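Local coordinates for glucose import ATP-binding protein GlcV (Sulfolobus solfataricus, PDB 1OXV) that hydrolyses ATP to drive glucose uptake, serving as the energy-coupling subunit of the GlcSTUV ABC transporter, at residues N8-F13 and A20-N25; M86-W91 and L163-F168; G31-I36 and V186-G191. One frame throughout, in Å; residues are numbered along the deposited sequence. Where two conformers were deposited one is given.

Contact 1 (N8-F13 and A20-N25); sequences NVSKVF and ALDNVN. With ANP (phosphoaminophosphonic acid-adenylate ester), chain T.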
loop_
_atom_site.group_PDB
_atom_site.type_symbol
_atom_site.label_atom_id
_atom_site.label_comp_id
_atom_site.label_asym_id
_atom_site.label_seq_id
_atom_site.Cartn_x
_atom_site.Cartn_y
_atom_site.Cartn_z
ATOM N N ASN A 8 -13.307 -3.464 16.398
ATOM C CA ASN A 8 -14.245 -4.452 15.861
ATOM C C ASN A 8 -15.202 -3.895 14.823
ATOM O O ASN A 8 -16.390 -4.191 14.855
ATOM C CB ASN A 8 -15.072 -5.090 16.974
ATOM C CG ASN A 8 -14.234 -5.711 18.050
ATOM O OD1 ASN A 8 -13.375 -6.546 17.781
ATOM N ND2 ASN A 8 -14.486 -5.313 19.294
ATOM N N VAL A 9 -14.680 -3.126 13.882
ATOM C CA VAL A 9 -15.513 -2.505 12.877
ATOM C C VAL A 9 -15.834 -3.430 11.701
ATOM O O VAL A 9 -14.956 -4.031 11.066
ATOM C CB VAL A 9 -14.910 -1.207 12.394
ATOM C CG1 VAL A 9 -15.646 -0.699 11.148
ATOM C CG2 VAL A 9 -14.977 -0.171 13.510
ATOM N N SER A 10 -17.125 -3.534 11.446
ATOM C CA SER A 10 -17.663 -4.297 10.333
ATOM C C SER A 10 -18.589 -3.365 9.558
ATOM O O SER A 10 -19.144 -2.416 10.121
ATOM C CB SER A 10 -18.445 -5.521 10.834
ATOM O OG SER A 10 -17.589 -6.529 11.330
ATOM N N LYS A 11 -18.715 -3.614 8.257
ATOM C CA LYS A 11 -19.604 -2.847 7.382
ATOM C C LYS A 11 -20.217 -3.767 6.348
ATOM O O LYS A 11 -19.504 -4.471 5.628
ATOM C CB LYS A 11 -18.845 -1.744 6.646
ATOM C CG LYS A 11 -19.692 -0.896 5.705
ATOM C CD LYS A 11 -20.783 -0.135 6.444
ATOM C CE LYS A 11 -21.638 0.674 5.494
ATOM N NZ LYS A 11 -22.644 1.508 6.216
ATOM N N VAL A 12 -21.534 -3.733 6.247
ATOM C CA VAL A 12 -22.229 -4.563 5.289
ATOM C C VAL A 12 -23.001 -3.715 4.296
ATOM O O VAL A 12 -23.387 -2.587 4.582
ATOM C CB VAL A 12 -23.180 -5.560 5.977
ATOM C CG1 VAL A 12 -22.413 -6.425 6.946
ATOM C CG2 VAL A 12 -24.306 -4.839 6.687
ATOM N N PHE A 13 -23.168 -4.268 3.108
ATOM C CA PHE A 13 -23.972 -3.676 2.052
ATOM C C PHE A 13 -24.949 -4.752 1.564
ATOM O O PHE A 13 -24.869 -5.908 1.978
ATOM C CB PHE A 13 -23.096 -3.198 0.882
ATOM C CG PHE A 13 -22.181 -2.038 1.229
ATOM C CD1 PHE A 13 -20.798 -2.204 1.242
ATOM C CD2 PHE A 13 -22.701 -0.803 1.570
ATOM C CE1 PHE A 13 -19.943 -1.136 1.575
ATOM C CE2 PHE A 13 -21.869 0.264 1.906
ATOM C CZ PHE A 13 -20.490 0.099 1.915
ATOM N N ALA A 20 -18.281 -5.909 3.556
ATOM C CA ALA A 20 -17.197 -5.101 2.997
ATOM C C ALA A 20 -16.010 -5.020 3.957
ATOM O O ALA A 20 -14.848 -4.937 3.540
ATOM C CB ALA A 20 -17.708 -3.715 2.646
ATOM N N LEU A 21 -16.316 -5.026 5.244
ATOM C CA LEU A 21 -15.292 -5.017 6.287
ATOM C C LEU A 21 -15.767 -5.973 7.370
ATOM O O LEU A 21 -16.928 -5.941 7.763
ATOM C CB LEU A 21 -15.085 -3.622 6.887
ATOM C CG LEU A 21 -14.513 -2.525 5.988
ATOM C CD1 LEU A 21 -14.504 -1.207 6.726
ATOM C CD2 LEU A 21 -13.128 -2.904 5.526
ATOM N N ASP A 22 -14.862 -6.807 7.867
ATOM C CA ASP A 22 -15.226 -7.814 8.850
ATOM C C ASP A 22 -14.323 -7.755 10.076
ATOM O O ASP A 22 -13.169 -8.172 10.024
ATOM C CB ASP A 22 -15.117 -9.191 8.194
ATOM C CG ASP A 22 -15.588 -10.310 9.092
ATOM O OD1 ASP A 22 -15.655 -11.446 8.590
ATOM O OD2 ASP A 22 -15.906 -10.159 10.294
ATOM N N ASN A 23 -14.882 -7.254 11.170
ATOM C CA ASN A 23 -14.213 -7.167 12.465
ATOM C C ASN A 23 -12.797 -6.631 12.423
ATOM O O ASN A 23 -11.852 -7.276 12.877
ATOM C CB ASN A 23 -14.236 -8.530 13.145
ATOM C CG ASN A 23 -15.615 -8.894 13.660
ATOM O OD1 ASN A 23 -16.136 -8.262 14.580
ATOM N ND2 ASN A 23 -16.217 -9.914 13.061
ATOM N N VAL A 24 -12.666 -5.434 11.879
ATOM C CA VAL A 24 -11.381 -4.789 11.736
ATOM C C VAL A 24 -10.916 -4.145 13.034
ATOM O O VAL A 24 -11.651 -3.411 13.667
ATOM C CB VAL A 24 -11.444 -3.747 10.594
ATOM C CG1 VAL A 24 -10.173 -2.899 10.544
ATOM C CG2 VAL A 24 -11.648 -4.460 9.283
ATOM N N ASN A 25 -9.688 -4.457 13.433
ATOM C CA ASN A 25 -9.092 -3.892 14.639
ATOM C C ASN A 25 -7.753 -3.268 14.351
ATOM O O ASN A 25 -6.836 -3.924 13.852
ATOM C CB ASN A 25 -8.924 -4.974 15.705
ATOM C CG ASN A 25 -10.234 -5.362 16.326
ATOM O OD1 ASN A 25 -10.844 -4.575 17.049
ATOM N ND2 ASN A 25 -10.697 -6.569 16.029
HETATM P PG ANP T . -10.635 -0.543 -5.248
HETATM O O1G ANP T . -9.237 -0.933 -4.886
HETATM O O2G ANP T . -11.019 -0.959 -6.639
HETATM O O3G ANP T . -10.762 0.924 -5.148
HETATM P PB ANP T . -11.814 -1.011 -2.594
HETATM O O1B ANP T . -10.759 -1.756 -1.878
HETATM O O2B ANP T . -11.706 0.449 -2.344
HETATM N N3B ANP T . -11.696 -1.326 -4.229
HETATM P PA ANP T . -14.478 -0.886 -1.742
HETATM O O1A ANP T . -14.336 -0.514 -0.307
HETATM O O2A ANP T . -14.867 0.287 -2.539
HETATM O O3A ANP T . -13.191 -1.621 -2.192
HETATM O "O5'" ANP T . -15.643 -1.860 -1.813
HETATM C "C5'" ANP T . -15.598 -2.977 -0.959
HETATM C "C4'" ANP T . -16.740 -3.959 -1.248
HETATM O "O4'" ANP T . -17.964 -3.357 -0.874
HETATM C "C3'" ANP T . -16.953 -4.300 -2.713
HETATM O "O3'" ANP T . -17.539 -5.595 -2.811
HETATM C "C2'" ANP T . -17.937 -3.260 -3.198
HETATM O "O2'" ANP T . -18.730 -3.681 -4.295
HETATM C "C1'" ANP T . -18.815 -3.084 -1.979
HETATM N N9 ANP T . -19.381 -1.744 -1.844
HETATM C C8 ANP T . -18.716 -0.607 -1.541
HETATM N N7 ANP T . -19.587 0.436 -1.464
HETATM C C5 ANP T . -20.816 -0.053 -1.705
HETATM C C6 ANP T . -22.188 0.485 -1.783
HETATM N N6 ANP T . -22.436 1.839 -1.563
HETATM N N1 ANP T . -23.181 -0.372 -2.058
HETATM C C2 ANP T . -22.978 -1.678 -2.265
HETATM N N3 ANP T . -21.752 -2.231 -2.226
HETATM C C4 ANP T . -20.678 -1.488 -1.948
HETATM O O HOH W 1 -18.101 -5.961 14.147
HETATM O O HOH W 2 -18.450 -9.146 10.715
#

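Contact 2 (M86-W91 and L163-F168); sequences MVFQTW and LLDEPF. With ANP (phosphoaminophosphonic acid-adenylate ester), chain T.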
loop_
_atom_site.group_PDB
_atom_site.type_symbol
_atom_site.label_atom_id
_atom_site.label_comp_id
_atom_site.label_asym_id
_atom_site.label_seq_id
_atom_site.Cartn_x
_atom_site.Cartn_y
_atom_site.Cartn_z
ATOM N N MET A 86 -9.359 15.366 3.109
ATOM C CA MET A 86 -9.336 14.195 2.258
ATOM C C MET A 86 -9.082 14.527 0.799
ATOM O O MET A 86 -9.469 15.581 0.307
ATOM C CB MET A 86 -10.632 13.392 2.405
ATOM C CG MET A 86 -11.874 14.234 2.587
ATOM S SD MET A 86 -13.265 13.289 3.256
ATOM C CE MET A 86 -14.277 14.601 3.922
ATOM N N VAL A 87 -8.369 13.617 0.149
ATOM C CA VAL A 87 -8.145 13.631 -1.295
ATOM C C VAL A 87 -8.599 12.248 -1.731
ATOM O O VAL A 87 -7.896 11.257 -1.508
ATOM C CB VAL A 87 -6.686 13.850 -1.689
ATOM C CG1 VAL A 87 -6.526 13.747 -3.201
ATOM C CG2 VAL A 87 -6.189 15.207 -1.215
ATOM N N PHE A 88 -9.791 12.162 -2.316
ATOM C CA PHE A 88 -10.349 10.851 -2.650
ATOM C C PHE A 88 -9.982 10.298 -4.023
ATOM O O PHE A 88 -9.520 11.021 -4.897
ATOM C CB PHE A 88 -11.856 10.815 -2.413
ATOM C CG PHE A 88 -12.224 10.356 -1.029
ATOM C CD1 PHE A 88 -11.878 9.082 -0.601
ATOM C CD2 PHE A 88 -12.891 11.193 -0.152
ATOM C CE1 PHE A 88 -12.199 8.648 0.670
ATOM C CE2 PHE A 88 -13.212 10.762 1.125
ATOM C CZ PHE A 88 -12.860 9.490 1.535
ATOM N N GLN A 89 -10.194 8.994 -4.192
ATOM C CA GLN A 89 -9.780 8.309 -5.403
ATOM C C GLN A 89 -10.234 9.065 -6.649
ATOM O O GLN A 89 -9.497 9.143 -7.629
ATOM C CB GLN A 89 -10.303 6.870 -5.423
ATOM C CG GLN A 89 -9.203 5.830 -5.628
ATOM C CD GLN A 89 -9.534 4.821 -6.712
ATOM O OE1 GLN A 89 -9.683 3.630 -6.441
ATOM N NE2 GLN A 89 -9.633 5.298 -7.947
ATOM N N THR A 90 -11.442 9.622 -6.616
ATOM C CA THR A 90 -11.961 10.350 -7.770
ATOM C C THR A 90 -12.092 11.822 -7.451
ATOM O O THR A 90 -13.112 12.445 -7.745
ATOM C CB THR A 90 -13.327 9.790 -8.222
ATOM O OG1 THR A 90 -14.208 9.680 -7.099
ATOM C CG2 THR A 90 -13.194 8.364 -8.742
ATOM N N TRP A 91 -11.053 12.372 -6.839
ATOM C CA TRP A 91 -11.042 13.781 -6.518
ATOM C C TRP A 91 -11.126 14.557 -7.812
ATOM O O TRP A 91 -10.651 14.110 -8.851
ATOM C CB TRP A 91 -9.763 14.166 -5.771
ATOM C CG TRP A 91 -8.505 14.007 -6.590
ATOM C CD1 TRP A 91 -7.774 12.864 -6.760
ATOM C CD2 TRP A 91 -7.832 15.023 -7.342
ATOM N NE1 TRP A 91 -6.692 13.107 -7.570
ATOM C CE2 TRP A 91 -6.703 14.427 -7.941
ATOM C CE3 TRP A 91 -8.070 16.381 -7.574
ATOM C CZ2 TRP A 91 -5.817 15.138 -8.748
ATOM C CZ3 TRP A 91 -7.181 17.090 -8.371
ATOM C CH2 TRP A 91 -6.072 16.465 -8.950
ATOM N N LEU A 163 -6.439 12.064 4.806
ATOM C CA LEU A 163 -6.793 10.795 4.189
ATOM C C LEU A 163 -6.578 10.849 2.678
ATOM O O LEU A 163 -7.171 11.681 1.982
ATOM C CB LEU A 163 -8.260 10.452 4.469
ATOM C CG LEU A 163 -8.682 10.502 5.934
ATOM C CD1 LEU A 163 -10.189 10.289 6.067
ATOM C CD2 LEU A 163 -7.926 9.479 6.770
ATOM N N LEU A 164 -5.752 9.937 2.178
ATOM C CA LEU A 164 -5.467 9.857 0.761
ATOM C C LEU A 164 -5.892 8.503 0.201
ATOM O O LEU A 164 -5.298 7.467 0.508
ATOM C CB LEU A 164 -3.979 10.092 0.481
ATOM C CG LEU A 164 -3.368 11.354 1.087
ATOM C CD1 LEU A 164 -1.933 11.514 0.643
ATOM C CD2 LEU A 164 -4.156 12.569 0.693
ATOM N N ASP A 165 -6.902 8.516 -0.648
ATOM C CA ASP A 165 -7.378 7.278 -1.258
ATOM C C ASP A 165 -6.848 7.165 -2.686
ATOM O O ASP A 165 -7.341 7.814 -3.609
ATOM C CB ASP A 165 -8.913 7.197 -1.224
ATOM C CG ASP A 165 -9.440 5.800 -1.547
ATOM O OD1 ASP A 165 -8.624 4.903 -1.868
ATOM O OD2 ASP A 165 -10.658 5.502 -1.484
ATOM N N GLU A 166 -5.827 6.335 -2.849
ATOM C CA GLU A 166 -5.200 6.098 -4.140
ATOM C C GLU A 166 -4.914 7.403 -4.863
ATOM O O GLU A 166 -5.448 7.645 -5.941
ATOM C CB GLU A 166 -6.083 5.207 -5.009
ATOM C CG GLU A 166 -6.480 3.903 -4.343
ATOM C CD GLU A 166 -6.682 2.774 -5.338
ATOM O OE1 GLU A 166 -5.910 2.713 -6.316
ATOM O OE2 GLU A 166 -7.605 1.946 -5.142
ATOM N N PRO A 167 -4.002 8.182 -4.292
ATOM C CA PRO A 167 -3.649 9.517 -4.777
ATOM C C PRO A 167 -2.755 9.532 -6.003
ATOM O O PRO A 167 -2.892 10.422 -6.831
ATOM C CB PRO A 167 -2.831 10.116 -3.620
ATOM C CG PRO A 167 -2.701 9.057 -2.575
ATOM C CD PRO A 167 -3.176 7.776 -3.148
ATOM N N PHE A 168 -1.835 8.575 -6.094
ATOM C CA PHE A 168 -0.831 8.580 -7.159
ATOM C C PHE A 168 -1.200 7.681 -8.338
ATOM O O PHE A 168 -0.329 7.263 -9.109
ATOM C CB PHE A 168 0.523 8.157 -6.576
ATOM C CG PHE A 168 0.801 8.740 -5.214
ATOM C CD1 PHE A 168 0.960 7.921 -4.109
ATOM C CD2 PHE A 168 0.879 10.106 -5.043
ATOM C CE1 PHE A 168 1.199 8.467 -2.868
ATOM C CE2 PHE A 168 1.121 10.650 -3.807
ATOM C CZ PHE A 168 1.284 9.838 -2.722
HETATM P PG ANP T . -10.635 -0.543 -5.248
HETATM O O1G ANP T . -9.237 -0.933 -4.886
HETATM O O2G ANP T . -11.019 -0.959 -6.639
HETATM O O3G ANP T . -10.762 0.924 -5.148
HETATM P PB ANP T . -11.814 -1.011 -2.594
HETATM O O1B ANP T . -10.759 -1.756 -1.878
HETATM O O2B ANP T . -11.706 0.449 -2.344
HETATM N N3B ANP T . -11.696 -1.326 -4.229
HETATM P PA ANP T . -14.478 -0.886 -1.742
HETATM O O1A ANP T . -14.336 -0.514 -0.307
HETATM O O2A ANP T . -14.867 0.287 -2.539
HETATM O O3A ANP T . -13.191 -1.621 -2.192
HETATM O "O5'" ANP T . -15.643 -1.860 -1.813
HETATM C "C5'" ANP T . -15.598 -2.977 -0.959
HETATM C "C4'" ANP T . -16.740 -3.959 -1.248
HETATM O "O4'" ANP T . -17.964 -3.357 -0.874
HETATM C "C3'" ANP T . -16.953 -4.300 -2.713
HETATM O "O3'" ANP T . -17.539 -5.595 -2.811
HETATM C "C2'" ANP T . -17.937 -3.260 -3.198
HETATM O "O2'" ANP T . -18.730 -3.681 -4.295
HETATM C "C1'" ANP T . -18.815 -3.084 -1.979
HETATM N N9 ANP T . -19.381 -1.744 -1.844
HETATM C C8 ANP T . -18.716 -0.607 -1.541
HETATM N N7 ANP T . -19.587 0.436 -1.464
HETATM C C5 ANP T . -20.816 -0.053 -1.705
HETATM C C6 ANP T . -22.188 0.485 -1.783
HETATM N N6 ANP T . -22.436 1.839 -1.563
HETATM N N1 ANP T . -23.181 -0.372 -2.058
HETATM C C2 ANP T . -22.978 -1.678 -2.265
HETATM N N3 ANP T . -21.752 -2.231 -2.226
HETATM C C4 ANP T . -20.678 -1.488 -1.948
#

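Contact 3 (G31-I36 and V186-G191); sequences GERFGI and VQSRLG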
loop_
_atom_site.group_PDB
_atom_site.type_symbol
_atom_site.label_atom_id
_atom_site.label_comp_id
_atom_site.label_asym_id
_atom_site.label_seq_id
_atom_site.Cartn_x
_atom_site.Cartn_y
_atom_site.Cartn_z
ATOM N N GLY A 31 0.079 11.222 14.542
ATOM C CA GLY A 31 1.202 11.673 13.730
ATOM C C GLY A 31 1.844 10.580 12.887
ATOM O O GLY A 31 2.827 10.811 12.179
ATOM N N GLU A 32 1.274 9.391 12.925
ATOM C CA GLU A 32 1.822 8.267 12.164
ATOM C C GLU A 32 1.462 8.326 10.675
ATOM O O GLU A 32 0.409 8.847 10.289
ATOM C CB GLU A 32 1.293 6.953 12.755
ATOM C CG GLU A 32 1.731 5.693 12.027
ATOM C CD GLU A 32 1.467 4.427 12.830
ATOM O OE1 GLU A 32 0.430 4.355 13.522
ATOM O OE2 GLU A 32 2.295 3.492 12.777
ATOM N N ARG A 33 2.356 7.797 9.849
ATOM C CA ARG A 33 2.092 7.635 8.433
ATOM C C ARG A 33 1.682 6.168 8.292
ATOM O O ARG A 33 2.533 5.275 8.377
ATOM C CB ARG A 33 3.343 7.900 7.616
ATOM C CG ARG A 33 3.907 9.320 7.700
ATOM C CD ARG A 33 5.306 9.437 7.109
ATOM N NE ARG A 33 5.761 10.821 7.058
ATOM C CZ ARG A 33 6.964 11.205 6.683
ATOM N NH1 ARG A 33 7.878 10.309 6.306
ATOM N NH2 ARG A 33 7.256 12.495 6.682
ATOM N N PHE A 34 0.395 5.924 8.093
ATOM C CA PHE A 34 -0.131 4.561 8.031
ATOM C C PHE A 34 -0.723 4.221 6.680
ATOM O O PHE A 34 -1.559 4.960 6.148
ATOM C CB PHE A 34 -1.205 4.371 9.107
ATOM C CG PHE A 34 -1.562 2.931 9.347
ATOM C CD1 PHE A 34 -0.829 2.160 10.230
ATOM C CD2 PHE A 34 -2.600 2.343 8.672
ATOM C CE1 PHE A 34 -1.139 0.820 10.432
ATOM C CE2 PHE A 34 -2.913 1.019 8.881
ATOM C CZ PHE A 34 -2.163 0.258 9.769
ATOM N N GLY A 35 -0.287 3.097 6.117
ATOM C CA GLY A 35 -0.766 2.691 4.815
ATOM C C GLY A 35 -1.687 1.479 4.859
ATOM O O GLY A 35 -1.569 0.631 5.724
ATOM N N ILE A 36 -2.630 1.430 3.927
ATOM C CA ILE A 36 -3.480 0.262 3.744
ATOM C C ILE A 36 -3.295 -0.253 2.318
ATOM O O ILE A 36 -3.448 0.493 1.358
ATOM C CB ILE A 36 -4.937 0.585 3.976
ATOM C CG1 ILE A 36 -5.184 0.963 5.436
ATOM C CG2 ILE A 36 -5.793 -0.615 3.613
ATOM C CD1 ILE A 36 -5.421 -0.222 6.331
ATOM N N VAL A 186 4.731 17.468 3.259
ATOM C CA VAL A 186 3.677 18.221 3.932
ATOM C C VAL A 186 3.188 17.509 5.197
ATOM O O VAL A 186 2.797 18.128 6.177
ATOM C CB VAL A 186 2.517 18.396 2.951
ATOM C CG1 VAL A 186 3.033 18.338 1.516
ATOM C CG2 VAL A 186 1.493 17.294 3.158
ATOM N N GLN A 187 3.232 16.184 5.297
ATOM C CA GLN A 187 2.897 15.533 6.559
ATOM C C GLN A 187 3.867 16.009 7.652
ATOM O O GLN A 187 3.466 16.264 8.769
ATOM C CB GLN A 187 2.932 14.009 6.426
ATOM C CG GLN A 187 2.438 13.251 7.626
ATOM C CD GLN A 187 3.491 13.090 8.709
ATOM O OE1 GLN A 187 4.664 12.915 8.418
ATOM N NE2 GLN A 187 3.070 13.151 9.953
ATOM N N SER A 188 5.129 16.187 7.300
ATOM C CA SER A 188 6.128 16.663 8.258
ATOM C C SER A 188 5.874 18.107 8.655
ATOM O O SER A 188 5.953 18.463 9.828
ATOM C CB SER A 188 7.522 16.566 7.657
ATOM O OG SER A 188 7.927 15.222 7.527
ATOM N N ARG A 189 5.583 18.943 7.670
ATOM C CA ARG A 189 5.350 20.364 7.926
ATOM C C ARG A 189 4.157 20.625 8.853
ATOM O O ARG A 189 4.129 21.628 9.569
ATOM C CB ARG A 189 5.132 21.090 6.599
ATOM C CG ARG A 189 4.715 22.523 6.745
ATOM C CD ARG A 189 5.844 23.447 7.150
ATOM N NE ARG A 189 5.410 24.831 7.200
ATOM C CZ ARG A 189 4.529 25.315 8.064
ATOM N NH1 ARG A 189 3.985 24.533 8.988
ATOM N NH2 ARG A 189 4.197 26.595 8.010
ATOM N N LEU A 190 3.163 19.740 8.844
ATOM C CA LEU A 190 1.957 19.992 9.615
ATOM C C LEU A 190 1.759 19.051 10.799
ATOM O O LEU A 190 1.015 19.362 11.722
ATOM C CB LEU A 190 0.750 19.897 8.693
ATOM C CG LEU A 190 0.733 20.915 7.559
ATOM C CD1 LEU A 190 -0.437 20.616 6.650
ATOM C CD2 LEU A 190 0.646 22.303 8.124
ATOM N N GLY A 191 2.398 17.888 10.743
ATOM C CA GLY A 191 2.335 16.911 11.813
ATOM C C GLY A 191 1.061 16.078 11.839
ATOM O O GLY A 191 0.744 15.454 12.837
#

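Contact 1 (N8-F13 and A20-N25)
Asn8 grips Asn25 through two bonds where residues 8-13 and 20-25 pair as the antiparallel arms of a beta hairpin: its backbone N donates to Asn25 OD1 at 2.8 Å, and Asn25 ND2 reaches back to Asn8 OD1 at 3.2 Å. The two amide planes stand nearly perpendicular, 88° apart, and each donor sits above the carbonyl plane of its acceptor. Next along, Val24 N lies 2.8 Å from Val9 O in a hydrogen-bonded pair. Asn23 and Val24 both face Val9 in a G1 beta bulge, and there Ser10 OG, set beside its own backbone N (chi1 -73°), takes the Asn23 N-H at 2.8 Å. Two waters tie the same hydroxyl to Asn8 O and Asp22 OD2; the Asp22 carboxylate also forms a salt bridge with Lys218. Ala20 and Leu21 both face Lys11 in a classic bulge. Leu21 is bonded to Lys11 both ways, Leu21 O accepting from Lys11 N at 3.0 Å and Lys11 O from Leu21 N at 3.3 Å; Ala20 N donates to that Lys11 O as well. Ala20 CB packs 3.6 Å from Phe13 CE1, and the phenyl ring lies face-on over the adenine of the bound ATP analogue, Phe13 CD1 3.3 Å from ANP C4. Leu21 rests on Ile50 of helix 44-52, which Lys11 and Phe13 touch through Thr46, while Ser10 bonds the loop at Ser58 and Thr59.

Contact 2 (M86-W91 and L163-F168)
Strands 84-87 and 161-165 run parallel, their touching parts 15° apart, and two nearly straight bonds join them, Val87 N to Leu163 O at 2.9 Å and Asp165 N to Val87 O at 3.0 Å. This is the edge of the P-loop NTPase core sheet, where the Q-loop glutamine, Gln89, follows one strand, while the Walker B aspartate, Asp165, ends the other and Glu166 follows it. On one side of the sheet Val87 and Leu164 lie side by side, CB of the valine 3.7 Å from CD2 of the leucine. Asp165 CB lies 3.6 Å from Phe88 CD1. With CG anti to the backbone N (chi1 -167°), the carboxylate places OD2 at the edge of the phenyl ring. The same OD2 is hydrogen-bonded to Thr45 OG1 of the P-loop. Gln89 and Glu166 run alongside each other toward the nucleotide, although the fit of the Gln89 side chain is doubtful. Both probably take part in binding ATP. An alanine in place of Glu166 takes away the carboxylate beside the gamma phosphate and would probably leave Gln89 without its neighbour, free to turn. Leu163, on the other side of the sheet from Leu164, rests on Met48 and Ala52 of helix 44-52. At the phosphate end, Glu166 OE2 lies 3.3 Å from ANP O3G.

Contact 3 (G31-I36 and V186-G191)
In the alpha/beta core of the ABC ATPase, the last turn of helix 174-190 lies beside the start of strand 33-37, the strand that leads into the P-loop. Arg33 and Gln187 carry the contact. The arginine reaches out with its chain extended from CG to NE and brings the edge of its guanidinium group to the amide of Gln187, the two planes standing 89° apart. Arg33 NE donates to Gln187 OE1 at 2.7 Å, and Arg33 NH2 adds a weak bond to the same oxygen at 3.1 Å. The NE donor stands above the amide carbonyl plane, 45° out of it, and so does not use a lone pair. Gln187 is turned into this position by a CG anti to its backbone N (chi1 -173°) and a bend at chi2. Its other amide atom, NE2, lies 3.2 Å from Gly31 O and is hydrogen-bonded to Val192 O, just past the helix. Ser188 OG comes to 2.9 Å from Arg33 NH2, near the guanidinium plane, but at a poor angle for a bond; that hydroxyl is hydrogen-bonded to Lys184 O one turn back. Where the helix ends, Gly191 N still bonds to Gln187 O at 2.8 Å while Gly191 itself takes a positive phi. Gly191 O approaches Gly31 CA at 3.9 Å. The contact is mainly polar and small, with 199 Å² buried: one buried glutamine oxygen takes one good and one weak N-H bond from a single arginine, whose positive charge would be expected to polarise the amide and strengthen its hold on Val192 O.

All three contacts belong to the ABC-ATPase part of the chain. Contact 1 closes first along the chain, in the antiparallel sheet; strand 18-28 then leads to strand 33-37 of contact 3, whose partner helix comes some 150 residues later. Contact 2 forms within that interval. Contacts 2 and 3 both reach the mixed six-stranded sheet, with centres 15 Å apart, and strand 161-165 is followed by helix 174-190. Contact 1 is 21 Å from contact 2 and 25 Å from contact 3, centre to centre. Contacts 1 and 2 meet the nucleotide at opposite ends, adenine and gamma phosphate, whereas contact 3 lies away from it.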